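Local coordinates for protein ATP-dependent Clp protease proteolytic subunit (PDB 4GM2) that forms the inactive subunit of the apicoplast-localized Clp protease complex of Plasmodium falciparum, probably assembling into seven-membered rings, at residues A[70-74]-A[75-79]; A[43-46]-A[47-51]; A[101-104]-A[105-109]. One frame throughout, in Å; residues are numbered along the deposited sequence.

Contact 1 of 3, residues A[70-74]-A[75-79]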
ATOM      1  N   ASP A  70      11.485 -25.387  10.186  1.00 83.34           N
ATOM      2  CA  ASP A  70      10.041 -25.291  10.417  1.00 84.64           C
ATOM      3  C   ASP A  70       9.672 -24.928  11.854  1.00 87.64           C
ATOM      4  O   ASP A  70       8.492 -24.909  12.203  1.00 89.02           O
ATOM      5  CB  ASP A  70       9.331 -26.585  10.001  1.00 85.62           C
ATOM      6  CG  ASP A  70       9.746 -27.786  10.839  1.00 88.64           C
ATOM      7  OD1 ASP A  70      10.848 -27.771  11.429  1.00 87.90           O
ATOM      8  OD2 ASP A  70       8.960 -28.757  10.897  1.00 93.24           O
ATOM      9  N   ILE A  71      10.675 -24.658  12.685  1.00 90.80           N
ATOM     10  CA  ILE A  71      10.423 -24.192  14.055  1.00 98.07           C
ATOM     11  C   ILE A  71      10.864 -22.743  14.259  1.00100.03           C
ATOM     12  O   ILE A  71      11.795 -22.255  13.607  1.00 98.78           O
ATOM     13  CB  ILE A  71      11.024 -25.123  15.152  1.00 99.77           C
ATOM     14  CG1 ILE A  71      12.549 -25.251  15.032  1.00 99.09           C
ATOM     15  CG2 ILE A  71      10.362 -26.495  15.127  1.00100.89           C
ATOM     16  CD1 ILE A  71      13.326 -24.350  15.971  1.00100.25           C
ATOM     17  N   ASP A  72      10.169 -22.061  15.161  1.00104.46           N
ATOM     18  CA  ASP A  72      10.481 -20.684  15.503  1.00107.14           C
ATOM     19  C   ASP A  72       9.995 -20.392  16.918  1.00110.32           C
ATOM     20  O   ASP A  72       8.790 -20.291  17.158  1.00109.15           O
ATOM     21  CB  ASP A  72       9.843 -19.725  14.495  1.00107.54           C
ATOM     22  CG  ASP A  72      10.177 -18.281  14.781  1.00111.75           C
ATOM     23  OD1 ASP A  72      11.319 -18.007  15.205  1.00113.95           O
ATOM     24  OD2 ASP A  72       9.295 -17.421  14.588  1.00114.77           O
ATOM     25  N   ASN A  73      10.946 -20.256  17.843  1.00112.68           N
ATOM     26  CA  ASN A  73      10.659 -20.151  19.276  1.00117.20           C
ATOM     27  C   ASN A  73       9.808 -21.315  19.774  1.00117.18           C
ATOM     28  O   ASN A  73       8.664 -21.125  20.190  1.00120.33           O
ATOM     29  CB  ASN A  73      10.007 -18.806  19.626  1.00122.06           C
ATOM     30  CG  ASN A  73      11.004 -17.670  19.677  1.00125.51           C
ATOM     31  OD1 ASN A  73      11.745 -17.430  18.721  1.00126.81           O
ATOM     32  ND2 ASN A  73      11.028 -16.957  20.798  1.00128.01           N
ATOM     33  N   ASN A  74      10.378 -22.516  19.697  1.00115.22           N
ATOM     34  CA  ASN A  74       9.741 -23.763  20.148  1.00115.74           C
ATOM     35  C   ASN A  74       8.417 -24.132  19.471  1.00113.57           C
ATOM     36  O   ASN A  74       7.911 -25.241  19.664  1.00116.63           O
ATOM     37  CB  ASN A  74       9.582 -23.782  21.675  1.00123.51           C
ATOM     38  CG  ASN A  74      10.912 -23.724  22.403  1.00127.56           C
ATOM     39  OD1 ASN A  74      11.908 -24.290  21.949  1.00127.44           O
ATOM     40  ND2 ASN A  74      10.933 -23.042  23.545  1.00132.63           N
ATOM     41  N   LYS A  75       7.866 -23.212  18.681  1.00108.68           N
ATOM     42  CA  LYS A  75       6.605 -23.451  17.980  1.00105.32           C
ATOM     43  C   LYS A  75       6.851 -23.845  16.530  1.00 98.68           C
ATOM     44  O   LYS A  75       7.701 -23.266  15.849  1.00 96.40           O
ATOM     45  CB  LYS A  75       5.685 -22.221  18.042  1.00108.68           C
ATOM     46  CG  LYS A  75       5.453 -21.631  19.431  1.00115.35           C
ATOM     47  CD  LYS A  75       4.675 -22.565  20.349  1.00120.44           C
ATOM     48  CE  LYS A  75       4.691 -22.059  21.784  1.00126.20           C
ATOM     49  NZ  LYS A  75       4.151 -23.068  22.737  1.00130.62           N
ATOM     50  N   ILE A  76       6.103 -24.842  16.071  1.00 94.96           N
ATOM     51  CA  ILE A  76       6.133 -25.248  14.675  1.00 88.79           C
ATOM     52  C   ILE A  76       5.344 -24.230  13.856  1.00 87.10           C
ATOM     53  O   ILE A  76       4.161 -23.987  14.114  1.00 88.00           O
ATOM     54  CB  ILE A  76       5.609 -26.691  14.493  1.00 88.90           C
ATOM     55  CG1 ILE A  76       6.729 -27.685  14.804  1.00 89.79           C
ATOM     56  CG2 ILE A  76       5.104 -26.929  13.076  1.00 87.15           C
ATOM     57  CD1 ILE A  76       6.253 -29.097  15.073  1.00 95.11           C
ATOM     58  N   ILE A  77       6.022 -23.624  12.884  1.00 83.31           N
ATOM     59  CA  ILE A  77       5.431 -22.572  12.055  1.00 80.54           C
ATOM     60  C   ILE A  77       4.972 -23.091  10.693  1.00 76.81           C
ATOM     61  O   ILE A  77       4.401 -22.346   9.892  1.00 76.29           O
ATOM     62  CB  ILE A  77       6.377 -21.355  11.890  1.00 79.78           C
ATOM     63  CG1 ILE A  77       7.811 -21.786  11.542  1.00 78.33           C
ATOM     64  CG2 ILE A  77       6.376 -20.515  13.159  1.00 82.32           C
ATOM     65  CD1 ILE A  77       8.038 -22.149  10.085  1.00 75.49           C
ATOM     66  N   ASN A  78       5.232 -24.370  10.441  1.00 74.55           N
ATOM     67  CA  ASN A  78       4.802 -25.026   9.215  1.00 73.19           C
ATOM     68  C   ASN A  78       4.448 -26.476   9.500  1.00 74.30           C
ATOM     69  O   ASN A  78       5.324 -27.298   9.798  1.00 76.08           O
ATOM     70  CB  ASN A  78       5.893 -24.935   8.138  1.00 70.38           C
ATOM     71  CG  ASN A  78       5.377 -25.266   6.745  1.00 69.35           C
ATOM     72  OD1 ASN A  78       4.328 -25.891   6.582  1.00 69.17           O
ATOM     73  ND2 ASN A  78       6.124 -24.842   5.726  1.00 67.92           N
ATOM     74  N   LEU A  79       3.159 -26.787   9.411  1.00 75.13           N
ATOM     75  CA  LEU A  79       2.687 -28.143   9.681  1.00 76.24           C
ATOM     76  C   LEU A  79       3.105 -29.105   8.567  1.00 74.75           C
ATOM     77  O   LEU A  79       3.161 -30.315   8.773  1.00 75.31           O
ATOM     78  CB  LEU A  79       1.166 -28.169   9.890  1.00 76.76           C
ATOM     79  CG  LEU A  79       0.555 -27.352  11.038  1.00 77.74           C
ATOM     80  CD1 LEU A  79      -0.960 -27.389  10.965  1.00 79.01           C
ATOM     81  CD2 LEU A  79       1.023 -27.838  12.398  1.00 79.32           C
TER
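Ile71 and Ile76 face each other as the antiparallel, non-hydrogen-bonded pair of a short beta hairpin, whose two strands are joined by a type I' turn from Asp72 to Lys75. CG2 of Ile71 meets CG1 of Ile76 at 3.8 Å, the two side chains lying aslant. At the turn, Asn73 and Asn74 both have positive phi, and Asp72 N binds Lys75 O at 2.8 Å; the return bond from Lys75 N to Asp72 O is weak. Ile77 flanks the hairpin's open end. CB of Ile77 stands 4.1 Å from Asp70 O. From there the side chain forks: CG2 reaches CB of Asp72 at 3.8 Å, while CG1, set between the backbone N and the carbonyl carbon (chi1 47°), leans over the Asp70 carbonyl, and CD1 stays near it, 3.5 Å from Asp70 O. Pro36 and Tyr38 pack against the same isoleucine. Asp70 turns its carboxylate elsewhere, OD2 bonding to Tyr137 OH. Its carbonyl closes the hairpin, since Ile77 N donates to Asp70 O at 2.9 Å, tilted 25° from the carbonyl plane.

Contact 2 of 3, residues A[43-46]-A[47-51]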
ATOM      1  N   GLU A  43       6.656 -21.870  -0.969  1.00 72.59           N
ATOM      2  CA  GLU A  43       6.012 -21.516  -2.225  1.00 73.93           C
ATOM      3  C   GLU A  43       6.871 -20.537  -3.030  1.00 72.34           C
ATOM      4  O   GLU A  43       6.991 -20.668  -4.245  1.00 72.30           O
ATOM      5  CB  GLU A  43       4.637 -20.922  -1.946  1.00 80.22           C
ATOM      6  CG  GLU A  43       3.995 -20.219  -3.125  1.00 89.67           C
ATOM      7  CD  GLU A  43       2.861 -19.322  -2.686  1.00102.78           C
ATOM      8  OE1 GLU A  43       1.797 -19.854  -2.283  1.00104.71           O
ATOM      9  OE2 GLU A  43       3.043 -18.084  -2.736  1.00108.22           O
ATOM     10  N   GLN A  44       7.470 -19.569  -2.339  1.00 70.85           N
ATOM     11  CA  GLN A  44       8.329 -18.569  -2.967  1.00 68.90           C
ATOM     12  C   GLN A  44       9.630 -19.155  -3.512  1.00 67.00           C
ATOM     13  O   GLN A  44      10.087 -18.754  -4.582  1.00 66.64           O
ATOM     14  CB  GLN A  44       8.645 -17.444  -1.989  1.00 70.54           C
ATOM     15  CG  GLN A  44       7.528 -16.434  -1.823  1.00 76.28           C
ATOM     16  CD  GLN A  44       7.789 -15.462  -0.688  1.00 81.66           C
ATOM     17  OE1 GLN A  44       8.934 -15.272  -0.260  1.00 84.43           O
ATOM     18  NE2 GLN A  44       6.727 -14.839  -0.191  1.00 83.06           N
ATOM     19  N   ILE A  45      10.226 -20.086  -2.767  1.00 63.82           N
ATOM     20  CA  ILE A  45      11.439 -20.775  -3.202  1.00 60.33           C
ATOM     21  C   ILE A  45      11.180 -21.553  -4.493  1.00 60.94           C
ATOM     22  O   ILE A  45      11.932 -21.423  -5.462  1.00 63.50           O
ATOM     23  CB  ILE A  45      11.986 -21.707  -2.101  1.00 59.09           C
ATOM     24  CG1 ILE A  45      12.452 -20.882  -0.897  1.00 59.85           C
ATOM     25  CG2 ILE A  45      13.129 -22.567  -2.632  1.00 57.57           C
ATOM     26  CD1 ILE A  45      12.627 -21.679   0.382  1.00 59.65           C
ATOM     27  N   ILE A  46      10.111 -22.345  -4.509  1.00 60.08           N
ATOM     28  CA  ILE A  46       9.736 -23.101  -5.701  1.00 60.09           C
ATOM     29  C   ILE A  46       9.435 -22.161  -6.873  1.00 61.19           C
ATOM     30  O   ILE A  46       9.891 -22.397  -7.994  1.00 63.57           O
ATOM     31  CB  ILE A  46       8.557 -24.063  -5.426  1.00 61.39           C
ATOM     32  CG1 ILE A  46       9.005 -25.180  -4.478  1.00 63.17           C
ATOM     33  CG2 ILE A  46       8.028 -24.663  -6.723  1.00 60.00           C
ATOM     34  CD1 ILE A  46       7.871 -25.953  -3.831  1.00 67.47           C
ATOM     35  N   SER A  47       8.690 -21.089  -6.607  1.00 61.16           N
ATOM     36  CA  SER A  47       8.362 -20.114  -7.644  1.00 61.90           C
ATOM     37  C   SER A  47       9.611 -19.485  -8.255  1.00 61.65           C
ATOM     38  O   SER A  47       9.703 -19.348  -9.473  1.00 61.17           O
ATOM     39  CB  SER A  47       7.438 -19.029  -7.100  1.00 62.67           C
ATOM     40  OG  SER A  47       6.157 -19.562  -6.836  1.00 67.17           O
ATOM     41  N   GLN A  48      10.565 -19.119  -7.402  1.00 60.32           N
ATOM     42  CA  GLN A  48      11.807 -18.507  -7.843  1.00 61.47           C
ATOM     43  C   GLN A  48      12.699 -19.494  -8.591  1.00 63.20           C
ATOM     44  O   GLN A  48      13.347 -19.123  -9.578  1.00 62.76           O
ATOM     45  CB  GLN A  48      12.552 -17.899  -6.663  1.00 63.57           C
ATOM     46  CG  GLN A  48      11.988 -16.562  -6.208  1.00 64.72           C
ATOM     47  CD  GLN A  48      12.533 -16.145  -4.860  1.00 66.30           C
ATOM     48  OE1 GLN A  48      13.724 -15.875  -4.714  1.00 70.23           O
ATOM     49  NE2 GLN A  48      11.663 -16.097  -3.867  1.00 67.01           N
ATOM     50  N   LEU A  49      12.725 -20.742  -8.122  1.00 62.63           N
ATOM     51  CA  LEU A  49      13.436 -21.818  -8.819  1.00 61.45           C
ATOM     52  C   LEU A  49      12.885 -22.045 -10.226  1.00 61.94           C
ATOM     53  O   LEU A  49      13.645 -22.074 -11.201  1.00 64.33           O
ATOM     54  CB  LEU A  49      13.414 -23.115  -8.010  1.00 58.97           C
ATOM     55  CG  LEU A  49      14.432 -23.197  -6.870  1.00 60.62           C
ATOM     56  CD1 LEU A  49      14.149 -24.395  -5.976  1.00 59.50           C
ATOM     57  CD2 LEU A  49      15.863 -23.236  -7.393  1.00 60.79           C
ATOM     58  N   LEU A  50      11.564 -22.184 -10.329  1.00 60.25           N
ATOM     59  CA  LEU A  50      10.914 -22.335 -11.628  1.00 61.63           C
ATOM     60  C   LEU A  50      11.150 -21.112 -12.515  1.00 63.07           C
ATOM     61  O   LEU A  50      11.435 -21.248 -13.703  1.00 64.05           O
ATOM     62  CB  LEU A  50       9.415 -22.591 -11.469  1.00 61.37           C
ATOM     63  CG  LEU A  50       8.955 -23.889 -10.811  1.00 60.84           C
ATOM     64  CD1 LEU A  50       7.460 -23.802 -10.582  1.00 64.35           C
ATOM     65  CD2 LEU A  50       9.301 -25.120 -11.638  1.00 61.29           C
ATOM     66  N   TYR A  51      11.055 -19.921 -11.930  1.00 63.82           N
ATOM     67  CA  TYR A  51      11.252 -18.696 -12.698  1.00 64.22           C
ATOM     68  C   TYR A  51      12.655 -18.604 -13.280  1.00 62.51           C
ATOM     69  O   TYR A  51      12.809 -18.295 -14.457  1.00 62.65           O
ATOM     70  CB  TYR A  51      10.940 -17.444 -11.876  1.00 65.03           C
ATOM     71  CG  TYR A  51      11.329 -16.179 -12.600  1.00 67.42           C
ATOM     72  CD1 TYR A  51      10.506 -15.637 -13.582  1.00 69.88           C
ATOM     73  CD2 TYR A  51      12.535 -15.537 -12.320  1.00 67.19           C
ATOM     74  CE1 TYR A  51      10.868 -14.486 -14.261  1.00 72.57           C
ATOM     75  CE2 TYR A  51      12.905 -14.389 -12.993  1.00 69.40           C
ATOM     76  CZ  TYR A  51      12.068 -13.867 -13.960  1.00 72.86           C
ATOM     77  OH  TYR A  51      12.432 -12.722 -14.627  1.00 78.27           O
TER
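Ile45 and Leu49 lie side by side and point the same way, as do Ile46 and Leu50 one residue further on, making two i, i+4 pairs on adjacent flanks of helix 39-55. In the first pair CG2 of Ile45 touches CD1 of Leu49 at 3.9 Å; in the second CG2 of Ile46 meets CD1 of Leu50 at 4.0 Å. Both isoleucines hold CG2 anti to the backbone N (CG1 at chi1 -66° in Ile45 and -68° in Ile46), which sends that methyl forward along the helix to the leucine one turn on. The leucines in turn set CG beside their own backbone N, bringing it back beside the carbonyl oxygen of the isoleucine they pair with.

The helix is the crossover of a beta-alpha-beta unit between parallel strands 30-33 and 61-67. Ile45 and Leu49 pack inside the chain, against Ile88 and Val91 of helix 81-94 respectively. Ile46 shares Ile88 with Ile45 but also touches Phe32 of a second subunit, and Leu50 touches Tyr64 of that subunit.

Gln48 extends back along the helix toward Gln44, its NE2 3.8 Å from CB of Gln44, with its CB and CG packed against the oxygen end of the Gln44 carbonyl. Ser47 makes a polar contact one turn back. Its OG donates to Glu43 O at 2.9 Å, and Ser47 N donates to the same oxygen, also at 2.9 Å. The two donors arrive from opposite faces of the Glu43 carbonyl plane, the hydroxyl tilted 35° out of it, so this one acceptor is gripped twice. The Glu43 carboxylate is engaged elsewhere: OE1 is hydrogen-bonded to Ser34 OG of the second subunit.

Contact 3 of 3, residues A[101-104]-A[105-109]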
ATOM      1  N   THR A 101      24.403 -24.207  -2.662  1.00 64.20           N
ATOM      2  CA  THR A 101      23.885 -23.761  -1.365  1.00 63.55           C
ATOM      3  C   THR A 101      24.981 -23.121  -0.511  1.00 66.21           C
ATOM      4  O   THR A 101      26.134 -23.568  -0.523  1.00 67.78           O
ATOM      5  CB  THR A 101      23.194 -24.898  -0.581  1.00 63.16           C
ATOM      6  OG1 THR A 101      24.068 -26.028  -0.491  1.00 68.52           O
ATOM      7  CG2 THR A 101      21.906 -25.321  -1.264  1.00 61.22           C
ATOM      8  N   TYR A 102      24.616 -22.061   0.211  1.00 66.49           N
ATOM      9  CA  TYR A 102      25.536 -21.352   1.102  1.00 67.93           C
ATOM     10  C   TYR A 102      24.864 -21.137   2.448  1.00 69.34           C
ATOM     11  O   TYR A 102      23.841 -20.457   2.518  1.00 69.63           O
ATOM     12  CB  TYR A 102      25.908 -19.985   0.523  1.00 67.57           C
ATOM     13  CG  TYR A 102      26.371 -19.986  -0.918  1.00 68.78           C
ATOM     14  CD1 TYR A 102      25.455 -20.111  -1.969  1.00 67.27           C
ATOM     15  CD2 TYR A 102      27.720 -19.830  -1.235  1.00 69.41           C
ATOM     16  CE1 TYR A 102      25.875 -20.106  -3.286  1.00 66.98           C
ATOM     17  CE2 TYR A 102      28.148 -19.819  -2.552  1.00 69.63           C
ATOM     18  CZ  TYR A 102      27.222 -19.958  -3.570  1.00 68.74           C
ATOM     19  OH  TYR A 102      27.640 -19.950  -4.876  1.00 71.01           O
ATOM     20  N   CYS A 103      25.415 -21.712   3.516  1.00 71.08           N
ATOM     21  CA  CYS A 103      24.858 -21.469   4.844  1.00 73.89           C
ATOM     22  C   CYS A 103      25.489 -20.237   5.467  1.00 76.70           C
ATOM     23  O   CYS A 103      26.702 -20.185   5.677  1.00 80.53           O
ATOM     24  CB  CYS A 103      25.000 -22.674   5.773  1.00 75.70           C
ATOM     25  SG  CYS A 103      24.174 -22.428   7.371  1.00 81.97           S
ATOM     26  N   LEU A 104      24.645 -19.251   5.763  1.00 75.84           N
ATOM     27  CA  LEU A 104      25.089 -17.948   6.246  1.00 76.91           C
ATOM     28  C   LEU A 104      25.012 -17.773   7.765  1.00 80.65           C
ATOM     29  O   LEU A 104      25.290 -16.687   8.278  1.00 85.60           O
ATOM     30  CB  LEU A 104      24.296 -16.840   5.545  1.00 74.38           C
ATOM     31  CG  LEU A 104      24.948 -16.068   4.393  1.00 72.14           C
ATOM     32  CD1 LEU A 104      25.787 -16.949   3.478  1.00 69.97           C
ATOM     33  CD2 LEU A 104      23.876 -15.340   3.609  1.00 69.11           C
ATOM     34  N   GLY A 105      24.646 -18.835   8.478  1.00 80.55           N
ATOM     35  CA  GLY A 105      24.515 -18.782   9.931  1.00 80.54           C
ATOM     36  C   GLY A 105      23.902 -20.039  10.512  1.00 81.04           C
ATOM     37  O   GLY A 105      24.564 -20.782  11.233  1.00 83.19           O
ATOM     38  N   LYS A 106      22.633 -20.272  10.195  1.00 80.41           N
ATOM     39  CA  LYS A 106      21.898 -21.428  10.699  1.00 80.10           C
ATOM     40  C   LYS A 106      21.232 -22.202   9.566  1.00 77.77           C
ATOM     41  O   LYS A 106      20.713 -21.618   8.616  1.00 76.23           O
ATOM     42  CB  LYS A 106      20.832 -20.988  11.708  1.00 84.61           C
ATOM     43  CG  LYS A 106      21.379 -20.443  13.020  1.00 92.65           C
ATOM     44  CD  LYS A 106      20.328 -19.664  13.801  1.00 98.69           C
ATOM     45  CE  LYS A 106      20.081 -18.288  13.194  1.00102.38           C
ATOM     46  NZ  LYS A 106      19.175 -17.446  14.025  1.00107.26           N
ATOM     47  N   ALA A 107      21.256 -23.523   9.672  1.00 76.02           N
ATOM     48  CA  ALA A 107      20.481 -24.377   8.791  1.00 73.76           C
ATOM     49  C   ALA A 107      20.001 -25.550   9.626  1.00 76.29           C
ATOM     50  O   ALA A 107      20.647 -26.596   9.686  1.00 77.84           O
ATOM     51  CB  ALA A 107      21.315 -24.842   7.608  1.00 71.49           C
ATOM     52  N   TYR A 108      18.872 -25.346  10.299  1.00 77.67           N
ATOM     53  CA  TYR A 108      18.337 -26.323  11.240  1.00 78.13           C
ATOM     54  C   TYR A 108      17.168 -27.104  10.652  1.00 77.94           C
ATOM     55  O   TYR A 108      16.360 -26.558   9.902  1.00 78.53           O
ATOM     56  CB  TYR A 108      17.897 -25.638  12.536  1.00 80.26           C
ATOM     57  CG  TYR A 108      18.986 -24.903  13.292  1.00 82.30           C
ATOM     58  CD1 TYR A 108      20.335 -25.229  13.128  1.00 82.85           C
ATOM     59  CD2 TYR A 108      18.661 -23.903  14.205  1.00 84.88           C
ATOM     60  CE1 TYR A 108      21.325 -24.564  13.833  1.00 85.36           C
ATOM     61  CE2 TYR A 108      19.646 -23.231  14.915  1.00 88.15           C
ATOM     62  CZ  TYR A 108      20.975 -23.566  14.726  1.00 88.13           C
ATOM     63  OH  TYR A 108      21.951 -22.899  15.429  1.00 91.60           O
ATOM     64  N   GLY A 109      17.093 -28.387  10.996  1.00 77.63           N
ATOM     65  CA  GLY A 109      15.986 -29.243  10.589  1.00 75.62           C
ATOM     66  C   GLY A 109      15.831 -29.357   9.089  1.00 73.73           C
ATOM     67  O   GLY A 109      16.733 -29.830   8.394  1.00 74.64           O
TER
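With SG anti to its backbone N (chi1 -175°), Cys103 extends its thiol across the bend of the chain toward Ala107. There SG meets CB of Ala107 at 3.7 Å and the carbonyl carbon of Lys106, also at 3.7 Å. The beta carbons of Cys103 and Ala107 both head into the angle enclosed by the bend, so a sulfur and a methyl fill its inner side, and Phe131 of strand 130-133 packs on both.

The bend itself is made at Leu104 and Gly105. Gly105 has phi 172° and a negative psi, a backbone combination met mainly in glycine, and no hydrogen bond joins the two arms across it. Leu104 starts its side chain away from the following strand, and it packs on Leu126 and Tyr64 and on Ile46 of a third subunit. Leu104 O accepts a hydrogen bond from Ser87 OG of that third subunit, while Lys106 N is bonded to Asn66 OD1 of the same chain. The side chain of Lys106 sets out away from the 101-104 arm; its CB stands 3.9 Å above one face of the Tyr108 ring, offset toward the rim.

After strand 99-103 the chain leaves the parallel sheet and enters strand 106-108, the edge of the mixed sheet within this chain. Just after it Gly109 takes the N-cap position of helix 110-116 with a positive phi of 60°. In active relatives of the Clp family a glycine-led segment of this kind delivers the nucleophilic serine to the start of a helix. Here a glycine probably occupies that serine's place, consistent with an inactive subunit. The strand-turn-helix passage is characteristic of the ClpP (crotonase-like) fold at the position of the catalytic serine, here probably without its nucleophile.

From the N terminus, contact 2 comes first, on the helix between strands 30-33 and 61-67; contact 1 follows just beyond strand 61-67, and contact 3 comes after helix 81-94. The three are in series: none encloses or crosses another. Each lies on one continuous piece of chain, and contact 1 alone closes a hairpin; contact 2 is one helical stretch, and contact 3 is a corner between two sheets. Contacts 1 and 3 have centres about 16 Å apart, contacts 2 and 3 about 19 Å, and no two contacts touch. Helix 81-94 receives part of contact 2, while Ile46 of a neighbouring subunit packs on Leu104 of contact 3.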